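Local structure of ribonucleoside-diphosphate reductase, alpha chain (Actinobacillus ureae ATCC 25976, 6DQX) at residues S157-F160 against S161-F164. The protein is the catalytic alpha subunit of a class Id ribonucleotide reductase and probably reduces ribonucleoside diphosphates to deoxyribonucleoside diphosphates. Residues are numbered along the deposited sequence; the frame is centred on the assembly and turned at random.
Sequences SFNF and SKLF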
loop_
_atom_site.group_PDB
_atom_site.type_symbol
_atom_site.label_atom_id
_atom_site.label_comp_id
_atom_site.label_asym_id
_atom_site.label_seq_id
_atom_site.Cartn_x
_atom_site.Cartn_y
_atom_site.Cartn_z
ATOM N N SER A 157 8.135 -1.829 -13.032
ATOM C CA SER A 157 8.254 -2.592 -11.800
ATOM C C SER A 157 8.873 -1.818 -10.648
ATOM O O SER A 157 8.537 -2.053 -9.481
ATOM C CB SER A 157 9.091 -3.838 -12.088
ATOM O OG SER A 157 10.403 -3.464 -12.509
ATOM N N PHE A 158 9.802 -0.914 -10.954
ATOM C CA PHE A 158 10.414 -0.096 -9.917
ATOM C C PHE A 158 9.397 0.841 -9.248
ATOM O O PHE A 158 9.378 1.003 -8.016
ATOM C CB PHE A 158 11.591 0.696 -10.480
ATOM C CG PHE A 158 12.249 1.573 -9.467
ATOM C CD1 PHE A 158 11.801 2.879 -9.269
ATOM C CD2 PHE A 158 13.282 1.087 -8.665
ATOM C CE1 PHE A 158 12.374 3.689 -8.305
ATOM C CE2 PHE A 158 13.865 1.892 -7.709
ATOM C CZ PHE A 158 13.415 3.195 -7.526
ATOM N N ASN A 159 8.546 1.443 -10.066
ATOM C CA ASN A 159 7.424 2.237 -9.578
ATOM C C ASN A 159 6.613 1.465 -8.512
ATOM O O ASN A 159 6.371 1.972 -7.422
ATOM C CB ASN A 159 6.548 2.631 -10.782
ATOM C CG ASN A 159 5.288 3.373 -10.376
ATOM O OD1 ASN A 159 5.359 4.472 -9.877
ATOM N ND2 ASN A 159 4.132 2.753 -10.596
ATOM N N PHE A 160 6.223 0.219 -8.804
ATOM C CA PHE A 160 5.469 -0.565 -7.812
ATOM C C PHE A 160 6.276 -0.967 -6.569
ATOM O O PHE A 160 5.704 -1.165 -5.496
ATOM C CB PHE A 160 4.800 -1.790 -8.444
ATOM C CG PHE A 160 3.775 -1.426 -9.457
ATOM C CD1 PHE A 160 2.614 -0.744 -9.071
ATOM C CD2 PHE A 160 3.984 -1.684 -10.777
ATOM C CE1 PHE A 160 1.688 -0.367 -10.008
ATOM C CE2 PHE A 160 3.058 -1.306 -11.729
ATOM C CZ PHE A 160 1.901 -0.650 -11.339
ATOM N N SER A 161 7.594 -1.077 -6.695
ATOM C CA SER A 161 8.439 -1.357 -5.512
ATOM C C SER A 161 8.303 -0.279 -4.434
ATOM O O SER A 161 8.409 -0.581 -3.262
ATOM C CB SER A 161 9.913 -1.554 -5.901
ATOM O OG SER A 161 10.619 -0.325 -6.043
ATOM N N LYS A 162 7.970 0.967 -4.833
ATOM C CA LYS A 162 7.742 2.062 -3.884
ATOM C C LYS A 162 6.615 1.758 -2.923
ATOM O O LYS A 162 6.663 2.121 -1.760
ATOM C CB LYS A 162 7.490 3.407 -4.616
ATOM C CG LYS A 162 8.667 3.838 -5.460
ATOM C CD LYS A 162 8.623 5.309 -5.863
ATOM C CE LYS A 162 7.571 5.571 -6.902
ATOM N NZ LYS A 162 7.609 6.980 -7.386
ATOM N N LEU A 163 5.613 1.025 -3.383
ATOM C CA LEU A 163 4.509 0.639 -2.543
ATOM C C LEU A 163 4.943 -0.288 -1.407
ATOM O O LEU A 163 4.546 -0.142 -0.259
ATOM C CB LEU A 163 3.476 -0.048 -3.426
ATOM C CG LEU A 163 2.088 -0.374 -2.949
ATOM C CD1 LEU A 163 1.479 0.742 -2.113
ATOM C CD2 LEU A 163 1.255 -0.674 -4.193
ATOM N N PHE A 164 5.813 -1.238 -1.729
ATOM C CA PHE A 164 6.243 -2.209 -0.720
ATOM C C PHE A 164 7.212 -1.594 0.275
ATOM O O PHE A 164 7.145 -1.879 1.466
ATOM C CB PHE A 164 6.798 -3.440 -1.426
ATOM C CG PHE A 164 5.747 -4.163 -2.206
ATOM C CD1 PHE A 164 4.912 -5.068 -1.559
ATOM C CD2 PHE A 164 5.515 -3.874 -3.544
ATOM C CE1 PHE A 164 3.892 -5.706 -2.253
ATOM C CE2 PHE A 164 4.495 -4.504 -4.246
ATOM C CZ PHE A 164 3.681 -5.430 -3.595
#
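Ser161 turns its hydroxyl back onto Phe158, three residues earlier in the same helix, an intrahelical side chain-to-main chain bond in the buried first turns of helix 156-170 of the ribonucleotide reductase barrel domain. With OG set between its own backbone N and carbonyl carbon (chi1 83°), the hydroxyl donates to Phe158 O at 2.7 Å, in the carbonyl plane and on a lone pair, the C=O...OG angle being 131°. The same OG lies over one face of the Phe158 ring, 4.0 Å from CD2 and offset toward the rim, while Ile205 touches both side chains. Phe158 O also receives a weak bond from Lys162 N.

Backbone pairing is mixed here. Ser161 N reaches Ser157 O in the alpha-helical i to i+4 manner, whereas Lys162 N and Leu163 N bond to Asn159 O and Phe160 O, three residues back, at 3.2 and 3.0 Å. These two i to i+3 bonds give the turns some 3-10 character; both donors stand well above the carbonyl planes, away from the lone pairs.

On the side facing the second subunit, the helix meets its own counterpart at the dimer interface. The aliphatic part of Lys162 bends at chi3 (-72°) and passes obliquely by Asn159, its CE 3.9 Å from OD1. Asn159 ND2 sits over the centre of the neighbouring Phe160 ring and bonds to Val170 O of the second subunit; Lys162 NZ makes a long, weak ion pair with Asp169 of that subunit. The Phe160 ring packs against Ile117 of helix 114-130 and Val170 of the second subunit. Phe164, its ring nearly parallel to that of Phe181 and steeply inclined to that of Phe138, turns an edge back to the preceding turn: Phe160 O lies at that edge, near the ring plane, 3.3 Å from Phe164 CD2.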